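Local coordinates for protein amine oxidase (Emericella nidulans, PDB 3PGB) that probably oxidises primary amines, using a bound copper ion and one topaquinone cofactor in each subunit, at residues Asn66-Leu71 and Val376-Gly381; Pro144-Ile149 and His660-Gln665; Phe408-Phe413 and Thr430-Asp435. All coordinates share one frame; numbering follows the deposited sequence.

Contacts 1 and 2 each bring an early part of the chain onto the copper amine oxidase catalytic region, whereas contact 3 is local to that region, its two segments falling in sequence between I149 and H660. The centre of contact 3 is about 18 Å from those of contacts 1 and 2, which are about 23 Å from each other. Only contacts 1 and 3 touch, with Y69 OH 4.0 Å from T430 CA. Contact 1 adjoins a calcium site, the side chain of Y378 being about 6 Å from the ion. The predicted proton acceptor D403 lies about 9 Å from P410 of contact 3 and about 12 Å from Y662 of contact 2, between side chains.

Contact 1. Residues Asn66-Leu71 and Val376-Gly381; sequences NVWYGL and VLYELG
The indole of W68 meets Y378 at its edge: the phenol oxygen lies close to the indole plane beside NE1, while V67 CG2 covers one indole face from 3.4 Å above its centre. F367 also stacks on the indole, and Y355 meets it edge-to-face. Across the contact the two rings are steeply inclined, with planes at 77° and the five-membered ring centroid of W68 5.7 Å from that of Y378, an oblique pairing. Its polar link is the hydrogen bond from W68 NE1 to Y378 OH, 3.0 Å long and fairly straight at 160°. Beside it, W68 CZ2 packs against Y378 CE1 at 3.9 Å. With CG anti to the backbone N (chi1 171°), the phenol of Y378 extends from a corner of the chain so that OH reaches the indole. Within the loop, N66 OD1 accepts from W68 N at 3.1 Å and from Y69 N at 2.9 Å; the first donor lies in the carbonyl plane, the second well above it. Helix 114-122 packs on both partners through L121 on W68 and A117 on Y378. The bond therefore joins an Asx turn in the loop before helix 73-84 to strand 374-389, whose Y378 pairs through its backbone with D541, a ligand of one of the two calcium sites of this enzyme, such as many copper amine oxidases carry.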
loop_
_atom_site.group_PDB
_atom_site.type_symbol
_atom_site.label_atom_id
_atom_site.label_comp_id
_atom_site.label_asym_id
_atom_site.label_seq_id
_atom_site.Cartn_x
_atom_site.Cartn_y
_atom_site.Cartn_z
ATOM N N ASN A 66 24.406 7.865 -22.948
ATOM C CA ASN A 66 23.951 6.893 -21.959
ATOM C C ASN A 66 25.046 5.838 -21.812
ATOM O O ASN A 66 25.139 4.894 -22.596
ATOM C CB ASN A 66 22.611 6.278 -22.371
ATOM C CG ASN A 66 22.042 5.326 -21.325
ATOM O OD1 ASN A 66 22.775 4.705 -20.558
ATOM N ND2 ASN A 66 20.727 5.192 -21.311
ATOM N N VAL A 67 25.872 6.016 -20.790
ATOM C CA VAL A 67 27.055 5.198 -20.592
ATOM C C VAL A 67 26.760 3.839 -19.931
ATOM O O VAL A 67 27.687 3.045 -19.730
ATOM C CB VAL A 67 28.111 5.962 -19.752
ATOM C CG1 VAL A 67 28.453 7.288 -20.406
ATOM C CG2 VAL A 67 27.621 6.178 -18.324
ATOM N N TRP A 68 25.490 3.573 -19.606
ATOM C CA TRP A 68 25.092 2.354 -18.895
ATOM C C TRP A 68 24.202 1.376 -19.678
ATOM O O TRP A 68 24.187 0.184 -19.367
ATOM C CB TRP A 68 24.326 2.707 -17.620
ATOM C CG TRP A 68 24.953 3.736 -16.743
ATOM C CD1 TRP A 68 25.889 3.528 -15.775
ATOM C CD2 TRP A 68 24.649 5.132 -16.718
ATOM N NE1 TRP A 68 26.201 4.714 -15.162
ATOM C CE2 TRP A 68 25.451 5.713 -15.721
ATOM C CE3 TRP A 68 23.781 5.949 -17.450
ATOM C CZ2 TRP A 68 25.411 7.076 -15.432
ATOM C CZ3 TRP A 68 23.739 7.299 -17.166
ATOM C CH2 TRP A 68 24.549 7.851 -16.164
ATOM N N TYR A 69 23.446 1.864 -20.659
ATOM C CA TYR A 69 22.333 1.081 -21.220
ATOM C C TYR A 69 22.720 -0.315 -21.700
ATOM O O TYR A 69 22.098 -1.301 -21.316
ATOM C CB TYR A 69 21.625 1.836 -22.357
ATOM C CG TYR A 69 20.478 1.050 -22.958
ATOM C CD1 TYR A 69 19.250 0.977 -22.315
ATOM C CD2 TYR A 69 20.629 0.363 -24.156
ATOM C CE1 TYR A 69 18.199 0.256 -22.848
ATOM C CE2 TYR A 69 19.575 -0.369 -24.701
ATOM C CZ TYR A 69 18.366 -0.416 -24.041
ATOM O OH TYR A 69 17.318 -1.132 -24.567
ATOM N N GLY A 70 23.730 -0.389 -22.555
ATOM C CA GLY A 70 24.146 -1.657 -23.127
ATOM C C GLY A 70 24.938 -1.500 -24.405
ATOM O O GLY A 70 25.182 -0.382 -24.867
ATOM N N LEU A 71 25.335 -2.633 -24.973
ATOM C CA LEU A 71 26.092 -2.647 -26.223
ATOM C C LEU A 71 25.169 -2.372 -27.402
ATOM O O LEU A 71 24.019 -2.792 -27.403
ATOM C CB LEU A 71 26.778 -4.006 -26.419
ATOM C CG LEU A 71 27.825 -4.403 -25.375
ATOM C CD1 LEU A 71 28.205 -5.875 -25.519
ATOM C CD2 LEU A 71 29.053 -3.516 -25.470
ATOM N N VAL A 376 19.245 12.931 -7.117
ATOM C CA VAL A 376 18.879 12.318 -5.836
ATOM C C VAL A 376 19.337 10.859 -5.762
ATOM O O VAL A 376 19.642 10.370 -4.682
ATOM C CB VAL A 376 17.363 12.429 -5.540
ATOM C CG1 VAL A 376 16.793 13.709 -6.142
ATOM C CG2 VAL A 376 16.616 11.212 -6.033
ATOM N N LEU A 377 19.390 10.178 -6.906
ATOM C CA LEU A 377 19.871 8.798 -6.986
ATOM C C LEU A 377 20.757 8.606 -8.215
ATOM O O LEU A 377 20.328 8.850 -9.344
ATOM C CB LEU A 377 18.688 7.830 -7.062
ATOM C CG LEU A 377 17.796 7.670 -5.821
ATOM C CD1 LEU A 377 16.327 7.573 -6.202
ATOM C CD2 LEU A 377 18.215 6.458 -5.001
ATOM N N TYR A 378 21.998 8.183 -7.994
ATOM C CA TYR A 378 22.889 7.829 -9.099
ATOM C C TYR A 378 22.397 6.560 -9.789
ATOM O O TYR A 378 22.507 6.433 -11.004
ATOM C CB TYR A 378 24.341 7.639 -8.617
ATOM C CG TYR A 378 25.258 7.065 -9.682
ATOM C CD1 TYR A 378 25.770 7.868 -10.696
ATOM C CD2 TYR A 378 25.587 5.716 -9.688
ATOM C CE1 TYR A 378 26.596 7.346 -11.679
ATOM C CE2 TYR A 378 26.411 5.183 -10.670
ATOM C CZ TYR A 378 26.910 6.003 -11.663
ATOM O OH TYR A 378 27.724 5.471 -12.638
ATOM N N GLU A 379 21.861 5.631 -9.002
ATOM C CA GLU A 379 21.472 4.315 -9.495
ATOM C C GLU A 379 20.342 3.719 -8.646
ATOM O O GLU A 379 20.382 3.786 -7.417
ATOM C CB GLU A 379 22.682 3.373 -9.486
ATOM C CG GLU A 379 22.386 1.972 -10.042
ATOM C CD GLU A 379 23.546 0.996 -9.886
ATOM O OE1 GLU A 379 23.445 -0.115 -10.445
ATOM O OE2 GLU A 379 24.549 1.327 -9.202
ATOM N N LEU A 380 19.338 3.160 -9.323
ATOM C CA LEU A 380 18.228 2.438 -8.693
ATOM C C LEU A 380 17.917 1.222 -9.563
ATOM O O LEU A 380 17.692 1.362 -10.758
ATOM C CB LEU A 380 16.998 3.342 -8.582
ATOM C CG LEU A 380 15.727 2.833 -7.881
ATOM C CD1 LEU A 380 15.990 2.366 -6.457
ATOM C CD2 LEU A 380 14.655 3.930 -7.877
ATOM N N GLY A 381 17.923 0.027 -8.990
ATOM C CA GLY A 381 17.679 -1.162 -9.809
ATOM C C GLY A 381 17.594 -2.475 -9.069
ATOM O O GLY A 381 18.189 -2.642 -8.011
#

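Contact 2. Residues Pro144-Ile149 and His660-Gln665; sequences PYFADI and HPYNSQ
F146 and Y662 sit where the two backbones come nearest, CA to CA 8.2 Å, with 144-149 extended as a strand and 660-665 folded into a type I turn from H660 to N663 that runs on into a short 3-10 segment. Their rings form a face-to-face stack, as the centroids 3.8 Å apart and the planes at 16° establish. The closest approach is F146 CG to Y662 CE2, 3.4 Å. P661 CB covers the opposite face of Y662, offset toward the rim, so the phenol is held between a proline and a phenylalanine. At the edge of F146, Q665 OE1 lies near the ring plane, 3.9 Å from F146 CE2; the amide oxygen has its hydrogen bond elsewhere, from V180 N.

Two residues further along the strand, D148 OD1 accepts from H660 NE2 at 2.9 Å with an N-H...O angle of 153°. The imidazole meets the syn side of the carboxylate oxygen, somewhat out of the carboxylate plane. With CG of H660 anti to its backbone N, the ring is carried toward the strand, and chi2 of -76° turns NE2 to D148 and ND1 back to accept from Y662 N at 3.1 Å. Both ring nitrogens are thus engaged, which fixes the rotation of the imidazole.

D148 OD2 takes a second hydrogen bond, from H133 NE2, so the buried charge is met by N-H donors on both oxygens. For H660, ND1 accepting and NE2 donating fit a neutral imidazole protonated at NE2, a tautomer that the carboxylate probably favours.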
loop_
_atom_site.group_PDB
_atom_site.type_symbol
_atom_site.label_atom_id
_atom_site.label_comp_id
_atom_site.label_asym_id
_atom_site.label_seq_id
_atom_site.Cartn_x
_atom_site.Cartn_y
_atom_site.Cartn_z
ATOM N N PRO A 144 34.440 -28.176 -15.118
ATOM C CA PRO A 144 33.830 -27.073 -15.864
ATOM C C PRO A 144 33.595 -25.828 -15.014
ATOM O O PRO A 144 33.358 -25.940 -13.813
ATOM C CB PRO A 144 32.498 -27.657 -16.340
ATOM C CG PRO A 144 32.243 -28.833 -15.474
ATOM C CD PRO A 144 33.570 -29.369 -15.106
ATOM N N TYR A 145 33.680 -24.655 -15.638
ATOM C CA TYR A 145 33.593 -23.393 -14.907
ATOM C C TYR A 145 33.088 -22.231 -15.758
ATOM O O TYR A 145 33.205 -22.243 -16.984
ATOM C CB TYR A 145 34.954 -23.036 -14.299
ATOM C CG TYR A 145 36.062 -22.846 -15.304
ATOM C CD1 TYR A 145 36.465 -21.572 -15.696
ATOM C CD2 TYR A 145 36.718 -23.939 -15.858
ATOM C CE1 TYR A 145 37.498 -21.398 -16.620
ATOM C CE2 TYR A 145 37.739 -23.779 -16.784
ATOM C CZ TYR A 145 38.125 -22.512 -17.161
ATOM O OH TYR A 145 39.140 -22.365 -18.071
ATOM N N PHE A 146 32.512 -21.238 -15.083
ATOM C CA PHE A 146 32.088 -19.994 -15.718
ATOM C C PHE A 146 33.210 -18.990 -15.543
ATOM O O PHE A 146 33.885 -19.000 -14.527
ATOM C CB PHE A 146 30.796 -19.466 -15.089
ATOM C CG PHE A 146 29.581 -20.297 -15.411
ATOM C CD1 PHE A 146 29.065 -20.317 -16.696
ATOM C CD2 PHE A 146 28.955 -21.046 -14.431
ATOM C CE1 PHE A 146 27.952 -21.077 -17.002
ATOM C CE2 PHE A 146 27.838 -21.809 -14.728
ATOM C CZ PHE A 146 27.336 -21.827 -16.017
ATOM N N ALA A 147 33.418 -18.136 -16.538
ATOM C CA ALA A 147 34.528 -17.190 -16.509
ATOM C C ALA A 147 34.082 -15.772 -16.876
ATOM O O ALA A 147 33.717 -15.514 -18.023
ATOM C CB ALA A 147 35.635 -17.659 -17.449
ATOM N N ASP A 148 34.118 -14.869 -15.896
ATOM C CA ASP A 148 33.899 -13.446 -16.134
ATOM C C ASP A 148 35.193 -12.792 -16.633
ATOM O O ASP A 148 36.223 -12.844 -15.952
ATOM C CB ASP A 148 33.440 -12.744 -14.847
ATOM C CG ASP A 148 32.032 -13.131 -14.430
ATOM O OD1 ASP A 148 31.867 -13.674 -13.315
ATOM O OD2 ASP A 148 31.082 -12.878 -15.200
ATOM N N ILE A 149 35.136 -12.169 -17.811
ATOM C CA ILE A 149 36.295 -11.463 -18.387
ATOM C C ILE A 149 35.900 -10.062 -18.888
ATOM O O ILE A 149 34.716 -9.764 -19.023
ATOM C CB ILE A 149 36.954 -12.286 -19.538
ATOM C CG1 ILE A 149 35.986 -12.475 -20.707
ATOM C CG2 ILE A 149 37.388 -13.647 -19.037
ATOM C CD1 ILE A 149 36.579 -13.224 -21.882
ATOM N N HIS A 660 25.502 -12.105 -7.615
ATOM C CA HIS A 660 26.073 -12.596 -8.853
ATOM C C HIS A 660 25.205 -13.762 -9.304
ATOM O O HIS A 660 24.748 -14.543 -8.462
ATOM C CB HIS A 660 27.496 -13.070 -8.616
ATOM C CG HIS A 660 28.236 -13.425 -9.865
ATOM N ND1 HIS A 660 28.011 -14.596 -10.556
ATOM C CD2 HIS A 660 29.212 -12.772 -10.536
ATOM C CE1 HIS A 660 28.811 -14.644 -11.607
ATOM N NE2 HIS A 660 29.548 -13.547 -11.618
ATOM N N PRO A 661 24.964 -13.889 -10.627
ATOM C CA PRO A 661 24.072 -14.933 -11.136
ATOM C C PRO A 661 24.440 -16.356 -10.734
ATOM O O PRO A 661 23.547 -17.182 -10.544
ATOM C CB PRO A 661 24.193 -14.789 -12.655
ATOM C CG PRO A 661 24.585 -13.408 -12.870
ATOM C CD PRO A 661 25.457 -13.028 -11.720
ATOM N N TYR A 662 25.736 -16.636 -10.618
ATOM C CA TYR A 662 26.210 -17.983 -10.301
ATOM C C TYR A 662 26.621 -18.152 -8.840
ATOM O O TYR A 662 27.439 -19.030 -8.529
ATOM C CB TYR A 662 27.388 -18.374 -11.218
ATOM C CG TYR A 662 27.143 -18.158 -12.692
ATOM C CD1 TYR A 662 25.932 -18.505 -13.279
ATOM C CD2 TYR A 662 28.132 -17.625 -13.502
ATOM C CE1 TYR A 662 25.704 -18.299 -14.640
ATOM C CE2 TYR A 662 27.918 -17.415 -14.860
ATOM C CZ TYR A 662 26.704 -17.753 -15.420
ATOM O OH TYR A 662 26.498 -17.553 -16.763
ATOM N N ASN A 663 26.065 -17.333 -7.940
ATOM C CA ASN A 663 26.195 -17.603 -6.501
ATOM C C ASN A 663 25.677 -19.021 -6.192
ATOM O O ASN A 663 26.227 -19.725 -5.351
ATOM C CB ASN A 663 25.436 -16.567 -5.649
ATOM C CG ASN A 663 26.205 -15.241 -5.457
ATOM O OD1 ASN A 663 27.299 -15.035 -5.990
ATOM N ND2 ASN A 663 25.613 -14.339 -4.684
ATOM N N SER A 664 24.624 -19.431 -6.893
ATOM C CA SER A 664 24.038 -20.767 -6.761
ATOM C C SER A 664 24.982 -21.921 -7.121
ATOM O O SER A 664 24.729 -23.065 -6.755
ATOM C CB SER A 664 22.817 -20.870 -7.674
ATOM O OG SER A 664 23.202 -20.721 -9.029
ATOM N N GLN A 665 26.042 -21.629 -7.866
ATOM C CA GLN A 665 26.969 -22.663 -8.315
ATOM C C GLN A 665 27.967 -23.044 -7.228
ATOM O O GLN A 665 28.538 -24.132 -7.269
ATOM C CB GLN A 665 27.709 -22.216 -9.583
ATOM C CG GLN A 665 26.789 -21.869 -10.747
ATOM C CD GLN A 665 25.834 -22.992 -11.097
ATOM O OE1 GLN A 665 26.179 -23.904 -11.854
ATOM N NE2 GLN A 665 24.616 -22.932 -10.544
#

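Contact 3. Residues Phe408-Phe413 and Thr430-Asp435; sequences FGPYAF and TSFYKD
P410 lies on one face of the F432 ring, with its CA directly over the centre: the CA-to-centroid distance is 3.5 Å, only 5° off the ring normal, a clear CH-pi contact. The pyrrolidine continues over the rim, where P410 CB is 3.5 Å from F432 CE1. Just before the proline, G409 O approaches obliquely, 3.8 Å from F432 CD2. Two residues back on the strand, T430 OG1 lies 4.1 Å from A412 O, a looser approach; the hydroxyl has its hydrogen bond with S444 OG.

The next shell explains how these surfaces are presented. F432 CG stands between the backbone N and the carbonyl carbon (chi1 74°), which raises the ring from strand 426-434 toward the loop. The neighbouring strand 437-451 pairs with this one through H439 opposite F432 and H441 opposite T430, and both imidazoles also meet the F432 ring. H441 NE2 donates to P410 O, tying the loop to that neighbouring strand. Backbone bonds of G409 with R360 and of Y411 with T480 also hold the loop, while F413 packs on S460 of the second subunit.

The loop after strand 400-402 is thus laid on strand 426-434 within the enzyme domain, near the predicted proton acceptor D403. No hydrogen bond joins 408-413 to 430-435; their direct contact rests on dispersion and on the CH-pi contact, in which a CA-H probably polarised by its adjacent amide groups meets the electron-rich face of a phenylalanine.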
loop_
_atom_site.group_PDB
_atom_site.type_symbol
_atom_site.label_atom_id
_atom_site.label_comp_id
_atom_site.label_asym_id
_atom_site.label_seq_id
_atom_site.Cartn_x
_atom_site.Cartn_y
_atom_site.Cartn_z
ATOM N N PHE A 408 16.434 -11.906 -15.567
ATOM C CA PHE A 408 15.191 -11.163 -15.811
ATOM C C PHE A 408 15.088 -10.649 -17.255
ATOM O O PHE A 408 14.005 -10.624 -17.835
ATOM C CB PHE A 408 15.072 -9.985 -14.833
ATOM C CG PHE A 408 14.663 -10.393 -13.450
ATOM C CD1 PHE A 408 13.331 -10.356 -13.071
ATOM C CD2 PHE A 408 15.606 -10.840 -12.533
ATOM C CE1 PHE A 408 12.939 -10.744 -11.800
ATOM C CE2 PHE A 408 15.216 -11.233 -11.260
ATOM C CZ PHE A 408 13.875 -11.182 -10.899
ATOM N N GLY A 409 16.216 -10.235 -17.825
ATOM C CA GLY A 409 16.261 -9.683 -19.180
ATOM C C GLY A 409 15.791 -10.584 -20.316
ATOM O O GLY A 409 15.162 -10.102 -21.260
ATOM N N PRO A 410 16.112 -11.889 -20.261
ATOM C CA PRO A 410 15.658 -12.803 -21.318
ATOM C C PRO A 410 14.146 -13.038 -21.345
ATOM O O PRO A 410 13.588 -13.381 -22.393
ATOM C CB PRO A 410 16.380 -14.118 -20.983
ATOM C CG PRO A 410 17.529 -13.727 -20.167
ATOM C CD PRO A 410 17.078 -12.545 -19.366
ATOM N N TYR A 411 13.497 -12.875 -20.197
ATOM C CA TYR A 411 12.071 -13.147 -20.077
ATOM C C TYR A 411 11.262 -11.875 -19.843
ATOM O O TYR A 411 10.161 -11.929 -19.308
ATOM C CB TYR A 411 11.835 -14.165 -18.961
ATOM C CG TYR A 411 12.723 -15.375 -19.095
ATOM C CD1 TYR A 411 12.458 -16.353 -20.049
ATOM C CD2 TYR A 411 13.842 -15.532 -18.292
ATOM C CE1 TYR A 411 13.279 -17.459 -20.190
ATOM C CE2 TYR A 411 14.672 -16.635 -18.422
ATOM C CZ TYR A 411 14.381 -17.595 -19.373
ATOM O OH TYR A 411 15.191 -18.693 -19.508
ATOM N N ALA A 412 11.809 -10.737 -20.258
ATOM C CA ALA A 412 11.073 -9.476 -20.248
ATOM C C ALA A 412 10.282 -9.350 -21.560
ATOM O O ALA A 412 10.562 -8.480 -22.382
ATOM C CB ALA A 412 12.027 -8.302 -20.069
ATOM N N PHE A 413 9.292 -10.224 -21.734
ATOM C CA PHE A 413 8.563 -10.351 -22.993
ATOM C C PHE A 413 7.733 -9.113 -23.337
ATOM O O PHE A 413 7.530 -8.235 -22.507
ATOM C CB PHE A 413 7.629 -11.561 -22.946
ATOM C CG PHE A 413 8.335 -12.876 -22.781
ATOM C CD1 PHE A 413 9.337 -13.262 -23.663
ATOM C CD2 PHE A 413 7.981 -13.744 -21.752
ATOM C CE1 PHE A 413 9.982 -14.487 -23.516
ATOM C CE2 PHE A 413 8.620 -14.971 -21.600
ATOM C CZ PHE A 413 9.617 -15.344 -22.478
ATOM N N THR A 430 13.525 -3.698 -25.438
ATOM C CA THR A 430 14.697 -4.168 -24.718
ATOM C C THR A 430 15.229 -5.374 -25.476
ATOM O O THR A 430 14.469 -6.075 -26.144
ATOM C CB THR A 430 14.387 -4.573 -23.257
ATOM O OG1 THR A 430 13.331 -5.547 -23.222
ATOM C CG2 THR A 430 14.003 -3.358 -22.419
ATOM N N SER A 431 16.532 -5.606 -25.391
ATOM C CA SER A 431 17.134 -6.784 -26.011
ATOM C C SER A 431 18.075 -7.486 -25.052
ATOM O O SER A 431 18.452 -6.938 -24.013
ATOM C CB SER A 431 17.885 -6.404 -27.289
ATOM O OG SER A 431 18.849 -5.408 -27.024
ATOM N N PHE A 432 18.432 -8.717 -25.404
ATOM C CA PHE A 432 19.462 -9.445 -24.676
ATOM C C PHE A 432 20.241 -10.375 -25.602
ATOM O O PHE A 432 19.745 -10.796 -26.651
ATOM C CB PHE A 432 18.849 -10.231 -23.520
ATOM C CG PHE A 432 18.082 -11.447 -23.946
ATOM C CD1 PHE A 432 18.620 -12.710 -23.785
ATOM C CD2 PHE A 432 16.817 -11.327 -24.503
ATOM C CE1 PHE A 432 17.911 -13.834 -24.172
ATOM C CE2 PHE A 432 16.101 -12.445 -24.888
ATOM C CZ PHE A 432 16.651 -13.700 -24.726
ATOM N N TYR A 433 21.467 -10.682 -25.200
ATOM C CA TYR A 433 22.331 -11.553 -25.972
ATOM C C TYR A 433 22.188 -12.967 -25.460
ATOM O O TYR A 433 22.247 -13.191 -24.255
ATOM C CB TYR A 433 23.793 -11.107 -25.853
ATOM C CG TYR A 433 24.779 -12.071 -26.478
ATOM C CD1 TYR A 433 25.236 -11.885 -27.774
ATOM C CD2 TYR A 433 25.248 -13.175 -25.773
ATOM C CE1 TYR A 433 26.142 -12.766 -28.352
ATOM C CE2 TYR A 433 26.148 -14.063 -26.345
ATOM C CZ TYR A 433 26.591 -13.852 -27.637
ATOM O OH TYR A 433 27.483 -14.728 -28.206
ATOM N N LYS A 434 21.985 -13.915 -26.367
ATOM C CA LYS A 434 22.202 -15.327 -26.060
ATOM C C LYS A 434 22.444 -16.130 -27.338
ATOM O O LYS A 434 21.866 -15.839 -28.380
ATOM C CB LYS A 434 21.042 -15.919 -25.239
ATOM C CG LYS A 434 19.881 -16.546 -26.028
ATOM C CD LYS A 434 18.992 -17.373 -25.090
ATOM C CE LYS A 434 17.721 -17.895 -25.767
ATOM N NZ LYS A 434 17.718 -19.385 -25.913
ATOM N N ASP A 435 23.313 -17.130 -27.243
ATOM C CA ASP A 435 23.555 -18.068 -28.338
ATOM C C ASP A 435 23.984 -17.359 -29.625
ATOM O O ASP A 435 23.448 -17.623 -30.693
ATOM C CB ASP A 435 22.312 -18.937 -28.574
ATOM C CG ASP A 435 21.805 -19.597 -27.294
ATOM O OD1 ASP A 435 22.635 -19.950 -26.435
ATOM O OD2 ASP A 435 20.577 -19.762 -27.146
#